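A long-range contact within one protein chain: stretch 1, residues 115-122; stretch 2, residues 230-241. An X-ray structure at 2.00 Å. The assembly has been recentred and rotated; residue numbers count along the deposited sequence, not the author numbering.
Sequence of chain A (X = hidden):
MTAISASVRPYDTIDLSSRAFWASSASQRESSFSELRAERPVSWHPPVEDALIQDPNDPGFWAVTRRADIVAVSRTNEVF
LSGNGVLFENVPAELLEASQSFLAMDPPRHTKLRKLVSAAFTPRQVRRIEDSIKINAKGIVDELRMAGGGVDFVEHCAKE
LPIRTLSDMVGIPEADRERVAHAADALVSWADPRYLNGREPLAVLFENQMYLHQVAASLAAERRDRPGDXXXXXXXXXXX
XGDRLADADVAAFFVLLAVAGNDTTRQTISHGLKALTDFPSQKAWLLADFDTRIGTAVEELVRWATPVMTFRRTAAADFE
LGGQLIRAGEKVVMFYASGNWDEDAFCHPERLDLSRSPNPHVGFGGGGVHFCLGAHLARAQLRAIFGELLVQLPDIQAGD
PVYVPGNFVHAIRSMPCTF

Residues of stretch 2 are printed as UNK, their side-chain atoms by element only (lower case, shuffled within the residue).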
ATOM      1  N   LYS A 115       4.146  -6.961 -17.726  1.00 22.96           N
ATOM      2  CA  LYS A 115       4.108  -6.358 -19.057  1.00 24.11           C
ATOM      3  C   LYS A 115       2.696  -6.338 -19.632  1.00 24.56           C
ATOM      4  O   LYS A 115       2.370  -5.462 -20.441  1.00 25.00           O
ATOM      5  CB  LYS A 115       5.057  -7.113 -19.992  1.00 25.70           C
ATOM      6  CG  LYS A 115       5.120  -6.570 -21.412  1.00 27.64           C
ATOM      7  CD  LYS A 115       5.571  -5.119 -21.435  1.00 28.69           C
ATOM      8  CE  LYS A 115       5.582  -4.570 -22.852  1.00 30.83           C
ATOM      9  NZ  LYS A 115       5.977  -3.135 -22.888  1.00 31.48           N
ATOM     10  N   LEU A 116       1.842  -7.276 -19.217  1.00 24.65           N
ATOM     11  CA  LEU A 116       0.504  -7.369 -19.795  1.00 25.32           C
ATOM     12  C   LEU A 116      -0.376  -6.189 -19.402  1.00 24.89           C
ATOM     13  O   LEU A 116      -1.318  -5.854 -20.130  1.00 25.24           O
ATOM     14  CB  LEU A 116      -0.159  -8.680 -19.372  1.00 25.48           C
ATOM     15  CG  LEU A 116       0.621  -9.956 -19.693  1.00 26.33           C
ATOM     16  CD1 LEU A 116       0.058 -11.132 -18.916  1.00 26.15           C
ATOM     17  CD2 LEU A 116       0.602 -10.235 -21.187  1.00 27.41           C
ATOM     18  N   VAL A 117      -0.098  -5.552 -18.265  1.00 23.82           N
ATOM     19  CA  VAL A 117      -0.933  -4.475 -17.752  1.00 23.62           C
ATOM     20  C   VAL A 117      -0.174  -3.171 -17.567  1.00 23.98           C
ATOM     21  O   VAL A 117      -0.783  -2.163 -17.195  1.00 24.66           O
ATOM     22  CB  VAL A 117      -1.617  -4.881 -16.430  1.00 22.68           C
ATOM     23  CG1 VAL A 117      -2.390  -6.181 -16.608  1.00 22.86           C
ATOM     24  CG2 VAL A 117      -0.587  -5.018 -15.319  1.00 21.67           C
ATOM     25  N   SER A 118       1.136  -3.150 -17.829  1.00 24.13           N
ATOM     26  CA  SER A 118       1.940  -1.976 -17.507  1.00 24.72           C
ATOM     27  C   SER A 118       1.655  -0.790 -18.422  1.00 26.20           C
ATOM     28  O   SER A 118       1.991   0.343 -18.062  1.00 25.87           O
ATOM     29  CB  SER A 118       3.428  -2.324 -17.568  1.00 25.11           C
ATOM     30  OG  SER A 118       3.826  -2.638 -18.890  1.00 26.51           O
ATOM     31  N   ALA A 119       1.045  -1.019 -19.586  1.00 28.00           N
ATOM     32  CA  ALA A 119       0.838   0.069 -20.537  1.00 29.91           C
ATOM     33  C   ALA A 119      -0.157   1.102 -20.020  1.00 30.60           C
ATOM     34  O   ALA A 119      -0.038   2.288 -20.345  1.00 30.74           O
ATOM     35  CB  ALA A 119       0.369  -0.488 -21.881  1.00 30.83           C
ATOM     36  N   ALA A 120      -1.131   0.681 -19.218  1.00 31.00           N
ATOM     37  CA  ALA A 120      -2.172   1.584 -18.741  1.00 31.05           C
ATOM     38  C   ALA A 120      -1.712   2.490 -17.606  1.00 30.42           C
ATOM     39  O   ALA A 120      -2.495   3.336 -17.159  1.00 30.65           O
ATOM     40  CB  ALA A 120      -3.396   0.781 -18.291  1.00 30.91           C
ATOM     41  N   PHE A 121      -0.474   2.349 -17.134  1.00 28.56           N
ATOM     42  CA  PHE A 121       0.010   3.102 -15.985  1.00 27.36           C
ATOM     43  C   PHE A 121       1.099   4.108 -16.332  1.00 28.15           C
ATOM     44  O   PHE A 121       1.588   4.798 -15.432  1.00 27.67           O
ATOM     45  CB  PHE A 121       0.534   2.143 -14.912  1.00 26.24           C
ATOM     46  CG  PHE A 121      -0.533   1.312 -14.272  1.00 26.08           C
ATOM     47  CD1 PHE A 121      -1.327   1.835 -13.266  1.00 25.59           C
ATOM     48  CD2 PHE A 121      -0.746   0.006 -14.677  1.00 26.38           C
ATOM     49  CE1 PHE A 121      -2.312   1.071 -12.673  1.00 25.24           C
ATOM     50  CE2 PHE A 121      -1.724  -0.764 -14.085  1.00 26.04           C
ATOM     51  CZ  PHE A 121      -2.511  -0.230 -13.083  1.00 25.36           C
ATOM     52  N   THR A 122       1.495   4.202 -17.597  1.00 29.40           N
ATOM     53  CA  THR A 122       2.540   5.136 -17.981  1.00 30.16           C
ATOM     54  C   THR A 122       2.081   6.572 -17.725  1.00 31.67           C
ATOM     55  O   THR A 122       0.877   6.848 -17.682  1.00 31.84           O
ATOM     56  CB  THR A 122       2.899   4.956 -19.454  1.00 30.18           C
ATOM     57  OG1 THR A 122       1.750   5.229 -20.263  1.00 30.65           O
ATOM     58  CG2 THR A 122       3.370   3.530 -19.714  1.00 29.57           C
ATOM     59  N   UNK A 230      -9.519  -1.651 -22.109  1.00 64.96           N
ATOM     60  CA  UNK A 230      -9.221  -1.450 -20.702  1.00 62.15           C
ATOM     61  C   UNK A 230      -8.083  -2.354 -20.239  1.00 59.26           C
ATOM     62  O   UNK A 230      -7.473  -3.097 -21.012  1.00 60.05           O
ATOM     63  o   UNK A 230     -10.319  -3.926 -19.070  1.00 63.35           O
ATOM     64  o   UNK A 230     -11.783  -3.500 -20.654  1.00 65.24           O
ATOM     65  c   UNK A 230     -10.473  -1.688 -19.863  1.00 62.69           C
ATOM     66  c   UNK A 230     -10.894  -3.141 -19.854  1.00 63.80           C
ATOM     67  N   UNK A 231      -7.818  -2.298 -18.933  1.00 55.88           N
ATOM     68  CA  UNK A 231      -6.715  -3.051 -18.348  1.00 52.61           C
ATOM     69  C   UNK A 231      -7.028  -4.540 -18.284  1.00 49.95           C
ATOM     70  O   UNK A 231      -6.176  -5.374 -18.614  1.00 49.79           O
ATOM     71  c   UNK A 231      -4.673  -1.591 -15.494  1.00 50.31           C
ATOM     72  c   UNK A 231      -6.418  -2.504 -16.955  1.00 51.65           C
ATOM     73  c   UNK A 231      -5.062  -2.786 -16.323  1.00 50.85           C
ATOM     74  c   UNK A 231      -5.136  -4.029 -15.466  1.00 50.17           C
ATOM     75  N   UNK A 232      -8.242  -4.892 -17.857  1.00 47.43           N
ATOM     76  CA  UNK A 232      -8.611  -6.297 -17.724  1.00 44.79           C
ATOM     77  C   UNK A 232      -8.756  -6.977 -19.077  1.00 44.23           C
ATOM     78  O   UNK A 232      -8.451  -8.168 -19.205  1.00 44.32           O
ATOM     79  c   UNK A 232     -11.070  -8.453 -16.044  1.00 42.26           C
ATOM     80  c   UNK A 232      -8.928  -7.892 -15.163  1.00 41.04           C
ATOM     81  c   UNK A 232     -11.130  -9.550 -15.213  1.00 41.69           C
ATOM     82  c   UNK A 232      -9.914  -6.414 -16.933  1.00 43.75           C
ATOM     83  c   UNK A 232      -9.973  -7.609 -16.029  1.00 42.28           C
ATOM     84  c   UNK A 232      -8.981  -8.990 -14.330  1.00 40.50           C
ATOM     85  c   UNK A 232     -10.084  -9.818 -14.353  1.00 40.89           C
ATOM     86  N   UNK A 233      -9.230  -6.246 -20.089  1.00 43.58           N
ATOM     87  CA  UNK A 233      -9.387  -6.823 -21.420  1.00 43.29           C
ATOM     88  C   UNK A 233      -8.064  -7.355 -21.947  1.00 41.56           C
ATOM     89  O   UNK A 233      -7.988  -8.481 -22.450  1.00 42.03           O
ATOM     90  o   UNK A 233     -11.283  -5.434 -22.060  1.00 45.61           O
ATOM     91  c   UNK A 233      -9.950  -5.778 -22.381  1.00 44.83           C
ATOM     92  N   UNK A 234      -7.008  -6.545 -21.850  1.00 39.07           N
ATOM     93  CA  UNK A 234      -5.705  -6.972 -22.340  1.00 37.25           C
ATOM     94  C   UNK A 234      -5.167  -8.155 -21.547  1.00 35.01           C
ATOM     95  O   UNK A 234      -4.473  -9.009 -22.108  1.00 35.19           O
ATOM     96  c   UNK A 234      -4.719  -5.805 -22.294  1.00 36.48           C
ATOM     97  N   UNK A 235      -5.485  -8.230 -20.254  1.00 32.93           N
ATOM     98  CA  UNK A 235      -4.973  -9.321 -19.431  1.00 31.52           C
ATOM     99  C   UNK A 235      -5.642 -10.644 -19.785  1.00 30.86           C
ATOM    100  O   UNK A 235      -4.963 -11.657 -19.993  1.00 31.14           O
ATOM    101  c   UNK A 235      -5.598  -9.986 -15.688  1.00 30.38           C
ATOM    102  c   UNK A 235      -4.814 -10.122 -16.980  1.00 30.83           C
ATOM    103  c   UNK A 235      -3.318 -10.139 -16.708  1.00 30.56           C
ATOM    104  c   UNK A 235      -5.172  -8.996 -17.951  1.00 31.02           C
ATOM    105  N   UNK A 236      -6.976 -10.658 -19.858  1.00 30.43           N
ATOM    106  CA  UNK A 236      -7.702 -11.904 -20.096  1.00 30.81           C
ATOM    107  C   UNK A 236      -7.666 -12.349 -21.548  1.00 31.95           C
ATOM    108  O   UNK A 236      -7.993 -13.506 -21.838  1.00 32.00           O
ATOM    109  c   UNK A 236      -9.965 -10.916 -20.612  1.00 32.54           C
ATOM    110  c   UNK A 236      -9.243 -11.215 -18.232  1.00 30.34           C
ATOM    111  c   UNK A 236      -9.169 -11.781 -19.643  1.00 31.28           C
ATOM    112  N   UNK A 237      -7.277 -11.470 -22.471  1.00 33.09           N
ATOM    113  CA  UNK A 237      -7.201 -11.806 -23.886  1.00 35.47           C
ATOM    114  C   UNK A 237      -5.774 -12.012 -24.373  1.00 38.09           C
ATOM    115  O   UNK A 237      -5.578 -12.379 -25.536  1.00 39.55           O
ATOM    116  n   UNK A 237      -9.887  -9.658 -23.898  1.00 33.33           N
ATOM    117  c   UNK A 237      -9.380 -10.694 -24.556  1.00 34.39           C
ATOM    118  o   UNK A 237     -10.079 -11.599 -25.012  1.00 34.98           O
ATOM    119  c   UNK A 237      -7.874 -10.714 -24.728  1.00 35.07           C
ATOM    120  N   UNK A 238      -4.779 -11.786 -23.522  1.00 40.08           N
ATOM    121  CA  UNK A 238      -3.389 -11.915 -23.933  1.00 43.55           C
ATOM    122  C   UNK A 238      -2.992 -13.379 -24.070  1.00 45.86           C
ATOM    123  O   UNK A 238      -3.544 -14.266 -23.412  1.00 45.54           O
ATOM    124  c   UNK A 238      -2.463 -11.225 -22.933  1.00 43.24           C
ATOM    125  N   UNK A 239      -2.017 -13.623 -24.940  1.00 47.72           N
ATOM    126  CA  UNK A 239      -1.445 -14.948 -25.136  1.00 49.49           C
ATOM    127  C   UNK A 239      -0.094 -14.991 -24.434  1.00 48.98           C
ATOM    128  O   UNK A 239       0.868 -14.362 -24.887  1.00 49.33           O
ATOM    129  c   UNK A 239      -1.690 -16.690 -26.999  1.00 54.32           C
ATOM    130  o   UNK A 239      -3.946 -15.918 -26.903  1.00 55.81           O
ATOM    131  c   UNK A 239      -1.306 -15.267 -26.623  1.00 52.15           C
ATOM    132  c   UNK A 239      -3.192 -16.911 -27.001  1.00 55.53           C
ATOM    133  o   UNK A 239      -3.621 -18.080 -27.100  1.00 56.60           O
ATOM    134  N   UNK A 240      -0.026 -15.729 -23.332  1.00 48.00           N
ATOM    135  CA  UNK A 240       1.194 -15.881 -22.548  1.00 48.24           C
ATOM    136  C   UNK A 240       1.683 -17.308 -22.742  1.00 49.60           C
ATOM    137  O   UNK A 240       1.026 -18.264 -22.308  1.00 49.87           O
ATOM    138  c   UNK A 240       2.286 -15.574 -20.309  1.00 48.12           C
ATOM    139  c   UNK A 240       0.268 -14.220 -20.911  1.00 48.43           C
ATOM    140  c   UNK A 240       0.963 -15.564 -21.064  1.00 48.20           C
ATOM    141  N   UNK A 241       2.835 -17.452 -23.400  1.00 50.06           N
ATOM    142  CA  UNK A 241       3.436 -18.760 -23.671  1.00 50.07           C
ATOM    143  C   UNK A 241       2.501 -19.644 -24.494  1.00 50.08           C
ATOM    144  O   UNK A 241       2.376 -20.845 -24.249  1.00 49.71           O
ATOM    145  c   UNK A 241       4.784 -18.616 -21.531  1.00 48.40           C
ATOM    146  o   UNK A 241       5.133 -19.048 -20.412  1.00 47.70           O
ATOM    147  c   UNK A 241       3.850 -19.459 -22.374  1.00 49.24           C
ATOM    148  o   UNK A 241       5.172 -17.520 -21.989  1.00 48.62           O
TER

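Position 230 carries two carbons, the second holding two oxygens, and its CA-to-CB bond points away from stretch 1, which it does not touch. A short carboxylate just ahead of a helix is a classic cap: this is Asp-230.

Position 231 has four carbons forked at the second. Its CA-to-CB bond runs sideways, yet its tips come nearer, one lying 3.7 Å from Val-117 CG1, the other 3.4 Å from Phe-121 CE2 and 3.9 Å from Ala-120 CB. The fork after a CH2 makes it Leu-231, with CD2 as the tip at Val-117 and CD1 as the tip at Phe-121 and Ala-120. A chi1 of -160° (t) helps carry the fork across from a sideways start.

Position 232 shows one carbon and then a ring of six carbons; its CA-to-CB bond points away from stretch 1, and the residue is buried without touching that stretch. It is Phe-232.

Position 233 has one carbon and one oxygen, out of reach of stretch 1: Ser-233. It completes the cap, its N donating to Asp-230 OD1 at 2.8 Å and its OG to Asp-230 OD2 at a very short 2.4 Å.

Position 234 bears a single carbon, 4.0 Å from Leu-116 O and pointing toward stretch 1. It is Ala-234, a methyl set against backbone rather than a side chain.

At position 235 there are again four carbons forked at the second. One tip lies 4.1 Å from Val-117 CG1 and 4.2 Å from Leu-116 CD1. This is Leu-235, one helical turn after Leu-231, and the tip is CD1.

Position 236 has one carbon carrying two more, a fork at the first carbon, and does not reach stretch 1: Val-236.

Position 237 has two carbons, the second with one oxygen and one nitrogen, so it is an amide, Asn-237. It too lies out of reach; its ND2 donates to Ser-233 O at 2.7 Å, tying the side chain back to its own helix.

Position 238 has one carbon, 3.7 Å from Leu-116 CD2, and points toward stretch 1. It is Ala-238.

Position 239 has three carbons, the third carrying two oxygens, exposed, its CA-to-CB bond pointing away from stretch 1: Glu-239.

Position 240 has one carbon carrying two, and one tip stands 3.7 Å from Leu-116 CD1. It is Val-240, and the tip is CG2.

Position 241 has two carbons, the second with two oxygens, exposed and out of reach: Asp-241.

The contact is apolar packing, with no hydrogen bond between the stretches. Leu-116 meets Leu-235, Ala-238 and Val-240 through its side chain, while Leu-231 meets Val-117, Ala-120 and Phe-121. The two centres are linked where Leu-235 CD1 touches both Leu-116 and Val-117. Together the stretches bury 390 Å². The rule to read is that the side chains of stretch 2 that reach the partner are all hydrocarbon, those of Leu-231, Ala-234, Leu-235, Ala-238 and Val-240, though Phe-232 and Val-236 do not reach it, while the acids stay off the interface and Asp-230 caps the helix that presents Leu-231 and Leu-235.

Stretch 2, residues 230-241: DLFSALVNAEVD
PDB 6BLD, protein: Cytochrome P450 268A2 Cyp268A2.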